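Local coordinates for EcmrR transcriptional regulator (Escherichia coli, PDB 6WL5), which probably activates transcription as a multidrug-sensing MerR-family regulator, its C-terminal domain binding cationic amphiphiles such as cetyl-trimethyl-ammonium, at residues 7-12 with 149-154; 111-116 with 131-136. One frame throughout, in Å; residues are numbered along the deposited sequence. Where two conformers were deposited one is given.

Contact 1 (7-12 with 149-154); sequences ALKEIP and MTEIQF
The side-chain amide of Gln153 has the methyl end of Ile11 over one face and Glu151 at its edge. Ile11 CD1 sits almost directly above the amide carbon, 3.5 Å from Gln153 CD and nearly as close to the amide oxygen and nitrogen. At the edge, Gln153 NE2 donates to Glu151 OE2 at 2.9 Å, a straight bond (171°) in the plane of the amide. Since a carboxylate oxygen accepts, this bond sets which end of the amide is nitrogen; the Tyr54 hydroxyl is bonded to the oxygen.

The carboxylate of Glu151 is held at its edge too. Lys9 NZ reaches the syn lone pair of Glu151 OE2 at 2.9 Å in a salt bridge, and makes a weaker bond to Glu151 OE1 at 3.2 Å. The amide comes to OE2 on the anti side, 15° out of the carboxylate plane. Lys9 arrives with CG in the crowded position between N and the carbonyl carbon (chi1 60°), and a bend at chi3 turns the amine toward the acid.

Strands 7-23 and 149-158 are not neighbours in the antiparallel sheet of this GyrI-like domain; each pairs with strand 88-103. The contact is therefore made by side chains alone, with the closest CA atoms, of Lys9 and Gln153, 9.2 Å apart. Glu151 was modelled in two conformers, and this geometry is that of one of them. In it, OE2 accepts from two donors, and the ammonium beside it would probably favour the ionised carboxylate.

Contact 2 (111-116 with 131-136); sequences NAYIYL and PRESYI. With 16A (cetyl-trimethyl-ammonium), chain E.
In the ligand pocket of the GyrI-like domain, Tyr113 of helix 109-123 meets Pro131, just before strand 132-137, and Glu133 within it, around the bound cetyl-trimethyl-ammonium. The phenol crosses the pocket from the helix, and its hydroxyl donates to Glu133: Tyr113 OH lies 2.7 Å from Glu133 OE1. Ring and carboxylate planes stand 79° apart, and the hydroxyl meets the oxygen from above the carboxylate plane, 49° out of it. Glu133 reaches this position with CG anti to the backbone N (chi1 -178°) and an extended chain.

Its other oxygen accepts from Tyr135, whose OH binds the anti lone pair of Glu133 OE2 at 2.6 Å; Tyr59 adds a further hydroxyl to OE2. Phenols thus grip both oxygens of a buried acid, consistent with keeping it charged and in place for a cationic ligand.

Pro131 borders the ring at its edge, with Tyr113 CE2 and Pro131 CB 4.1 Å apart. The detergent takes a face instead: its C14 lies 3.7 Å above the ring plane, displaced toward the rim. Farther along the alkyl chain, ligand C9 packs 3.7 Å from Pro131 CG. At the head group, ligand N1 is 4.3 Å from Glu133 OE1, and the N-methyl carbon C18 touches that same oxygen, OE1 of Glu133, at 3.3 Å.

Contacts 1 and 2 lie about 8 Å apart between centres and are joined through the neighbouring strands 132-137 and 149-158. Probable backbone hydrogen bonds connect them: Glu151 O to Ser134 N and Gln153 N to Arg132 O, both 2.8 Å. Side chains alternate along 149-154: Glu151 and Gln153 face segment 7-12, whereas Ile152 packs on Tyr113 and Leu116 of the helix in contact 2. Tyr54 adds a polar connection, bonding both Gln153 of contact 1 and Arg132 of segment 131-136. Contact 2 lines the detergent site directly; contact 1 touches no detergent, and the Glu151 side chain is about 11 Å, between nearest atoms, from another bound cetyl-trimethyl-ammonium, not the one in contact 2.

Contact 1 (7-12 with 149-154)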
ATOM      1  N   ALA A   7      11.311   9.439  -6.554  1.00 18.74           N
ATOM      2  CA  ALA A   7      12.357   9.385  -5.539  1.00 18.65           C
ATOM      3  C   ALA A   7      12.753   7.931  -5.357  1.00 19.51           C
ATOM      4  O   ALA A   7      11.986   7.038  -5.672  1.00 19.99           O
ATOM      5  CB  ALA A   7      11.863   9.911  -4.206  1.00 21.18           C
ATOM      6  N   LEU A   8      13.989   7.681  -4.960  1.00 20.03           N
ATOM      7  CA  LEU A   8      14.471   6.336  -4.728  1.00 19.17           C
ATOM      8  C   LEU A   8      14.760   6.210  -3.245  1.00 17.86           C
ATOM      9  O   LEU A   8      15.380   7.104  -2.663  1.00 20.01           O
ATOM     10  CB  LEU A   8      15.754   6.189  -5.539  1.00 20.53           C
ATOM     11  CG  LEU A   8      16.238   4.798  -5.804  1.00 22.99           C
ATOM     12  CD1 LEU A   8      15.213   3.920  -6.563  1.00 24.44           C
ATOM     13  CD2 LEU A   8      17.551   4.830  -6.615  1.00 21.66           C
ATOM     14  N   LYS A   9      14.248   5.138  -2.629  1.00 18.99           N
ATOM     15  CA  LYS A   9      14.394   4.998  -1.185  1.00 21.07           C
ATOM     16  C   LYS A   9      14.564   3.544  -0.780  1.00 18.47           C
ATOM     17  O   LYS A   9      14.210   2.625  -1.519  1.00 20.26           O
ATOM     18  CB  LYS A   9      13.206   5.621  -0.455  1.00 22.50           C
ATOM     19  CG  LYS A   9      11.859   5.031  -0.779  1.00 23.74           C
ATOM     20  CD  LYS A   9      10.750   5.719   0.060  1.00 26.50           C
ATOM     21  CE  LYS A   9      10.592   7.193  -0.265  1.00 25.57           C
ATOM     22  NZ  LYS A   9       9.392   7.749   0.486  1.00 27.93           N
ATOM     23  N   GLU A  10      15.158   3.336   0.384  1.00 18.86           N
ATOM     24  CA  GLU A  10      15.203   2.025   1.017  1.00 20.41           C
ATOM     25  C   GLU A  10      14.122   1.994   2.089  1.00 20.38           C
ATOM     26  O   GLU A  10      14.103   2.864   2.979  1.00 22.78           O
ATOM     27  CB  GLU A  10      16.572   1.739   1.641  1.00 22.89           C
ATOM     28  CG  GLU A  10      17.722   1.945   0.702  1.00 26.67           C
ATOM     29  CD  GLU A  10      17.965   0.798  -0.253  1.00 37.09           C
ATOM     30  OE1 GLU A  10      17.242  -0.214  -0.155  1.00 37.05           O
ATOM     31  OE2 GLU A  10      18.904   0.913  -1.094  1.00 42.15           O
ATOM     32  N   ILE A  11      13.236   1.009   2.000  1.00 20.42           N
ATOM     33  CA  ILE A  11      12.129   0.840   2.937  1.00 20.12           C
ATOM     34  C   ILE A  11      12.453  -0.364   3.813  1.00 23.57           C
ATOM     35  O   ILE A  11      12.589  -1.479   3.294  1.00 22.63           O
ATOM     36  CB  ILE A  11      10.786   0.663   2.219  1.00 19.03           C
ATOM     37  CG1 ILE A  11      10.495   1.870   1.329  1.00 21.52           C
ATOM     38  CG2 ILE A  11       9.657   0.501   3.261  1.00 21.38           C
ATOM     39  CD1 ILE A  11       9.286   1.695   0.398  1.00 19.74           C
ATOM     40  N   PRO A  12      12.642  -0.184   5.113  1.00 24.83           N
ATOM     41  CA  PRO A  12      13.008  -1.319   5.967  1.00 26.71           C
ATOM     42  C   PRO A  12      11.848  -2.283   6.164  1.00 26.83           C
ATOM     43  O   PRO A  12      10.677  -1.974   5.901  1.00 23.68           O
ATOM     44  CB  PRO A  12      13.386  -0.666   7.300  1.00 26.42           C
ATOM     45  CG  PRO A  12      13.307   0.821   7.074  1.00 28.96           C
ATOM     46  CD  PRO A  12      12.554   1.090   5.857  1.00 24.71           C
ATOM     47  N   MET A 149      -3.079  12.303  -0.046  0.65 14.94           N
ATOM     48  CA  MET A 149      -1.697  11.979  -0.381  0.65 15.59           C
ATOM     49  C   MET A 149      -1.506  10.487  -0.205  0.65 12.94           C
ATOM     50  O   MET A 149      -1.708   9.945   0.895  0.65 15.45           O
ATOM     51  CB  MET A 149      -0.738  12.767   0.521  0.65 18.01           C
ATOM     52  CG  MET A 149       0.671  12.283   0.461  0.65 21.07           C
ATOM     53  SD  MET A 149       1.810  13.271   1.430  0.65 26.06           S
ATOM     54  CE  MET A 149       1.658  14.773   0.501  0.65 26.02           C
ATOM     55  N   THR A 150      -1.070   9.837  -1.284  1.00 13.60           N
ATOM     56  CA  THR A 150      -0.875   8.396  -1.371  1.00 12.78           C
ATOM     57  C   THR A 150       0.448   8.187  -2.071  1.00 14.41           C
ATOM     58  O   THR A 150       0.665   8.721  -3.168  1.00 18.16           O
ATOM     59  CB  THR A 150      -2.010   7.777  -2.197  1.00 14.21           C
ATOM     60  OG1 THR A 150      -3.291   8.219  -1.707  1.00 13.93           O
ATOM     61  CG2 THR A 150      -2.016   6.270  -2.163  1.00 15.01           C
ATOM     62  N   GLU A 151       1.331   7.417  -1.455  0.54 14.55           N
ATOM     63  CA  GLU A 151       2.620   7.152  -2.059  0.54 13.58           C
ATOM     64  C   GLU A 151       2.606   5.800  -2.746  0.54 14.89           C
ATOM     65  O   GLU A 151       2.252   4.786  -2.130  0.54 13.45           O
ATOM     66  CB  GLU A 151       3.772   7.234  -1.053  0.54 13.83           C
ATOM     67  CG  GLU A 151       5.120   7.024  -1.730  0.54 14.45           C
ATOM     68  CD  GLU A 151       6.303   7.399  -0.876  0.54 16.84           C
ATOM     69  OE1 GLU A 151       6.620   8.610  -0.757  0.54 19.94           O
ATOM     70  OE2 GLU A 151       6.926   6.471  -0.324  0.54 19.12           O
ATOM     71  N   ILE A 152       2.978   5.794  -4.019  1.00 14.34           N
ATOM     72  CA  ILE A 152       3.070   4.552  -4.807  1.00 14.38           C
ATOM     73  C   ILE A 152       4.532   4.125  -4.836  1.00 15.67           C
ATOM     74  O   ILE A 152       5.402   4.933  -5.166  1.00 15.67           O
ATOM     75  CB  ILE A 152       2.497   4.704  -6.229  1.00 15.00           C
ATOM     76  CG1 ILE A 152       1.080   5.303  -6.230  1.00 15.64           C
ATOM     77  CG2 ILE A 152       2.501   3.326  -6.909  1.00 15.63           C
ATOM     78  CD1 ILE A 152       0.100   4.641  -5.272  1.00 17.06           C
ATOM     79  N   GLN A 153       4.796   2.877  -4.453  1.00 14.39           N
ATOM     80  CA  GLN A 153       6.160   2.366  -4.252  1.00 13.67           C
ATOM     81  C   GLN A 153       6.368   1.120  -5.103  1.00 14.46           C
ATOM     82  O   GLN A 153       5.750   0.090  -4.860  1.00 15.31           O
ATOM     83  CB  GLN A 153       6.395   2.044  -2.767  1.00 16.84           C
ATOM     84  CG  GLN A 153       5.884   3.148  -1.808  1.00 15.32           C
ATOM     85  CD  GLN A 153       6.020   2.778  -0.347  1.00 16.15           C
ATOM     86  OE1 GLN A 153       5.742   1.639   0.057  1.00 16.77           O
ATOM     87  NE2 GLN A 153       6.362   3.767   0.477  1.00 18.47           N
ATOM     88  N   PHE A 154       7.279   1.201  -6.076  1.00 15.88           N
ATOM     89  CA  PHE A 154       7.640   0.059  -6.915  1.00 15.30           C
ATOM     90  C   PHE A 154       8.941  -0.564  -6.420  1.00 15.73           C
ATOM     91  O   PHE A 154      10.005   0.091  -6.498  1.00 16.68           O
ATOM     92  CB  PHE A 154       7.827   0.523  -8.365  1.00 16.24           C
ATOM     93  CG  PHE A 154       6.561   0.562  -9.195  1.00 15.73           C
ATOM     94  CD1 PHE A 154       5.305   0.759  -8.633  1.00 16.64           C
ATOM     95  CD2 PHE A 154       6.636   0.397 -10.555  1.00 16.67           C
ATOM     96  CE1 PHE A 154       4.170   0.805  -9.419  1.00 17.16           C
ATOM     97  CE2 PHE A 154       5.499   0.417 -11.339  1.00 16.39           C
ATOM     98  CZ  PHE A 154       4.262   0.621 -10.768  1.00 17.75           C
TER

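Contact 2 (111-116 with 131-136)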
ATOM      1  N   ASN A 111      -2.640   6.894 -12.967  1.00 16.26           N
ATOM      2  CA  ASN A 111      -1.652   7.753 -13.607  1.00 14.45           C
ATOM      3  C   ASN A 111      -0.270   7.655 -12.936  1.00 14.67           C
ATOM      4  O   ASN A 111       0.772   7.759 -13.605  1.00 16.18           O
ATOM      5  CB  ASN A 111      -2.119   9.198 -13.598  1.00 17.14           C
ATOM      6  CG  ASN A 111      -3.341   9.428 -14.434  1.00 19.35           C
ATOM      7  OD1 ASN A 111      -3.680   8.633 -15.288  1.00 22.25           O
ATOM      8  ND2 ASN A 111      -3.966  10.560 -14.243  1.00 23.12           N
ATOM      9  N   ALA A 112      -0.252   7.440 -11.631  1.00 14.30           N
ATOM     10  CA  ALA A 112       0.990   7.222 -10.904  1.00 13.89           C
ATOM     11  C   ALA A 112       1.638   5.891 -11.269  1.00 14.18           C
ATOM     12  O   ALA A 112       2.873   5.793 -11.343  1.00 14.51           O
ATOM     13  CB  ALA A 112       0.699   7.269  -9.411  1.00 14.59           C
ATOM     14  N   TYR A 113       0.845   4.844 -11.437  1.00 14.11           N
ATOM     15  CA  TYR A 113       1.373   3.556 -11.874  1.00 15.52           C
ATOM     16  C   TYR A 113       1.924   3.652 -13.288  1.00 13.80           C
ATOM     17  O   TYR A 113       2.983   3.093 -13.579  1.00 15.41           O
ATOM     18  CB  TYR A 113       0.273   2.478 -11.767  1.00 14.83           C
ATOM     19  CG  TYR A 113      -0.081   2.122 -10.331  1.00 14.63           C
ATOM     20  CD1 TYR A 113      -0.961   2.905  -9.594  1.00 13.96           C
ATOM     21  CD2 TYR A 113       0.504   1.042  -9.696  1.00 13.50           C
ATOM     22  CE1 TYR A 113      -1.264   2.582  -8.268  1.00 15.66           C
ATOM     23  CE2 TYR A 113       0.223   0.723  -8.375  1.00 15.43           C
ATOM     24  CZ  TYR A 113      -0.643   1.510  -7.658  1.00 14.64           C
ATOM     25  OH  TYR A 113      -0.920   1.187  -6.353  1.00 15.80           O
ATOM     26  N   ILE A 114       1.197   4.323 -14.187  1.00 15.17           N
ATOM     27  CA  ILE A 114       1.692   4.566 -15.539  1.00 16.55           C
ATOM     28  C   ILE A 114       3.044   5.243 -15.474  1.00 14.46           C
ATOM     29  O   ILE A 114       4.020   4.817 -16.122  1.00 15.92           O
ATOM     30  CB  ILE A 114       0.659   5.416 -16.306  1.00 16.50           C
ATOM     31  CG1 ILE A 114      -0.593   4.601 -16.648  1.00 17.02           C
ATOM     32  CG2 ILE A 114       1.288   5.973 -17.575  1.00 18.63           C
ATOM     33  CD1 ILE A 114      -1.711   5.467 -17.199  1.00 19.70           C
ATOM     34  N   TYR A 115       3.118   6.301 -14.689  1.00 16.35           N
ATOM     35  CA  TYR A 115       4.348   7.054 -14.565  1.00 17.13           C
ATOM     36  C   TYR A 115       5.503   6.219 -14.055  1.00 15.53           C
ATOM     37  O   TYR A 115       6.582   6.288 -14.598  1.00 16.54           O
ATOM     38  CB  TYR A 115       4.141   8.228 -13.608  1.00 17.62           C
ATOM     39  CG  TYR A 115       5.263   9.224 -13.620  1.00 22.63           C
ATOM     40  CD1 TYR A 115       6.321   9.127 -12.747  1.00 20.24           C
ATOM     41  CD2 TYR A 115       5.234  10.259 -14.497  1.00 25.23           C
ATOM     42  CE1 TYR A 115       7.346  10.058 -12.782  1.00 24.66           C
ATOM     43  CE2 TYR A 115       6.222  11.186 -14.531  1.00 26.76           C
ATOM     44  CZ  TYR A 115       7.270  11.078 -13.676  1.00 23.45           C
ATOM     45  OH  TYR A 115       8.208  12.066 -13.764  1.00 28.50           O
ATOM     46  N   LEU A 116       5.267   5.418 -13.030  1.00 15.67           N
ATOM     47  CA  LEU A 116       6.359   4.620 -12.465  1.00 15.91           C
ATOM     48  C   LEU A 116       6.770   3.491 -13.404  1.00 17.35           C
ATOM     49  O   LEU A 116       7.957   3.182 -13.506  1.00 19.47           O
ATOM     50  CB  LEU A 116       5.991   4.074 -11.082  1.00 16.03           C
ATOM     51  CG  LEU A 116       6.103   5.081  -9.937  1.00 15.26           C
ATOM     52  CD1 LEU A 116       5.583   4.427  -8.679  1.00 18.81           C
ATOM     53  CD2 LEU A 116       7.545   5.534  -9.773  1.00 16.63           C
ATOM     54  N   PRO A 131       3.961  -3.914  -6.185  1.00 15.78           N
ATOM     55  CA  PRO A 131       3.764  -2.502  -5.841  1.00 14.80           C
ATOM     56  C   PRO A 131       3.017  -2.316  -4.529  1.00 15.53           C
ATOM     57  O   PRO A 131       2.128  -3.092  -4.186  1.00 16.40           O
ATOM     58  CB  PRO A 131       2.956  -1.971  -7.036  1.00 16.36           C
ATOM     59  CG  PRO A 131       3.431  -2.869  -8.204  1.00 17.58           C
ATOM     60  CD  PRO A 131       3.510  -4.218  -7.566  1.00 16.44           C
ATOM     61  N   ARG A 132       3.404  -1.276  -3.795  1.00 15.78           N
ATOM     62  CA  ARG A 132       2.724  -0.867  -2.569  1.00 15.43           C
ATOM     63  C   ARG A 132       2.074   0.496  -2.751  1.00 15.45           C
ATOM     64  O   ARG A 132       2.637   1.387  -3.401  1.00 16.13           O
ATOM     65  CB  ARG A 132       3.729  -0.776  -1.415  1.00 14.82           C
ATOM     66  CG  ARG A 132       4.730  -1.913  -1.312  1.00 17.73           C
ATOM     67  CD  ARG A 132       5.530  -1.891  -0.034  1.00 17.21           C
ATOM     68  NE  ARG A 132       6.379  -3.072   0.035  1.00 17.16           N
ATOM     69  CZ  ARG A 132       7.245  -3.299   1.010  1.00 18.96           C
ATOM     70  NH1 ARG A 132       7.366  -2.407   1.991  1.00 19.92           N
ATOM     71  NH2 ARG A 132       8.020  -4.381   0.984  1.00 20.71           N
ATOM     72  N   GLU A 133       0.885   0.645  -2.160  1.00 14.59           N
ATOM     73  CA  GLU A 133       0.095   1.867  -2.257  1.00 14.77           C
ATOM     74  C   GLU A 133      -0.128   2.332  -0.829  1.00 13.63           C
ATOM     75  O   GLU A 133      -0.924   1.745  -0.100  1.00 13.70           O
ATOM     76  CB  GLU A 133      -1.228   1.541  -2.961  1.00 15.13           C
ATOM     77  CG  GLU A 133      -2.182   2.685  -3.197  1.00 15.10           C
ATOM     78  CD  GLU A 133      -3.320   2.184  -4.090  1.00 13.54           C
ATOM     79  OE1 GLU A 133      -3.158   2.286  -5.312  1.00 15.77           O
ATOM     80  OE2 GLU A 133      -4.324   1.642  -3.547  1.00 15.33           O
ATOM     81  N   SER A 134       0.616   3.349  -0.407  1.00 14.10           N
ATOM     82  CA  SER A 134       0.725   3.751   0.987  1.00 14.67           C
ATOM     83  C   SER A 134      -0.167   4.966   1.239  1.00 13.79           C
ATOM     84  O   SER A 134       0.088   6.053   0.695  1.00 14.62           O
ATOM     85  CB  SER A 134       2.186   4.098   1.274  1.00 16.34           C
ATOM     86  OG  SER A 134       2.348   4.519   2.613  1.00 17.05           O
ATOM     87  N   TYR A 135      -1.150   4.800   2.134  1.00 14.21           N
ATOM     88  CA  TYR A 135      -2.179   5.803   2.384  1.00 15.02           C
ATOM     89  C   TYR A 135      -1.689   6.726   3.492  1.00 14.08           C
ATOM     90  O   TYR A 135      -1.401   6.267   4.603  1.00 16.56           O
ATOM     91  CB  TYR A 135      -3.489   5.121   2.814  1.00 14.61           C
ATOM     92  CG  TYR A 135      -3.868   4.071   1.779  1.00 14.41           C
ATOM     93  CD1 TYR A 135      -4.276   4.441   0.522  1.00 14.61           C
ATOM     94  CD2 TYR A 135      -3.766   2.720   2.068  1.00 14.38           C
ATOM     95  CE1 TYR A 135      -4.572   3.483  -0.452  1.00 15.37           C
ATOM     96  CE2 TYR A 135      -4.070   1.770   1.131  1.00 15.14           C
ATOM     97  CZ  TYR A 135      -4.451   2.143  -0.133  1.00 13.90           C
ATOM     98  OH  TYR A 135      -4.726   1.144  -1.047  1.00 15.18           O
ATOM     99  N   ILE A 136      -1.598   8.018   3.188  1.00 14.55           N
ATOM    100  CA  ILE A 136      -1.061   9.009   4.123  1.00 14.66           C
ATOM    101  C   ILE A 136      -2.156   9.951   4.603  1.00 15.32           C
ATOM    102  O   ILE A 136      -2.571   9.900   5.774  1.00 16.84           O
ATOM    103  CB  ILE A 136       0.142   9.747   3.482  1.00 15.38           C
ATOM    104  CG1 ILE A 136       1.237   8.763   3.084  1.00 18.60           C
ATOM    105  CG2 ILE A 136       0.690  10.815   4.420  1.00 17.08           C
ATOM    106  CD1 ILE A 136       2.251   9.355   2.150  1.00 20.34           C
TER
HETATM  107  C1  16A E 301       7.646  -5.056 -17.965  1.00 57.41           C
HETATM  108  C2  16A E 301       6.510  -5.126 -16.956  1.00 55.90           C
HETATM  109  C3  16A E 301       5.261  -4.407 -17.459  1.00 52.23           C
HETATM  110  C4  16A E 301       4.322  -3.933 -16.345  1.00 52.16           C
HETATM  111  C5  16A E 301       4.403  -4.711 -15.029  1.00 49.69           C
HETATM  112  C6  16A E 301       3.222  -4.353 -14.133  1.00 45.52           C
HETATM  113  C7  16A E 301       2.942  -5.333 -13.008  1.00 42.69           C
HETATM  114  C8  16A E 301       1.607  -4.960 -12.374  1.00 42.81           C
HETATM  115  C9  16A E 301       1.747  -4.813 -10.883  1.00 36.15           C
HETATM  116  C10 16A E 301       0.526  -5.297 -10.100  1.00 35.09           C
HETATM  117  C11 16A E 301      -0.807  -4.660 -10.471  1.00 31.28           C
HETATM  118  C12 16A E 301      -0.913  -3.186 -10.099  1.00 30.28           C
HETATM  119  C13 16A E 301      -2.395  -2.811 -10.035  1.00 30.72           C
HETATM  120  C14 16A E 301      -2.562  -1.466  -9.355  1.00 31.80           C
HETATM  121  C15 16A E 301      -3.991  -0.964  -9.470  1.00 28.58           C
HETATM  122  C16 16A E 301      -4.126   0.242  -8.585  1.00 26.98           C
HETATM  123  N1  16A E 301      -5.409   0.941  -8.763  1.00 23.59           N
HETATM  124  C17 16A E 301      -6.581   0.052  -8.652  1.00 26.84           C
HETATM  125  C18 16A E 301      -5.400   1.938  -7.682  1.00 23.07           C
HETATM  126  C19 16A E 301      -5.405   1.709 -10.011  1.00 24.39           C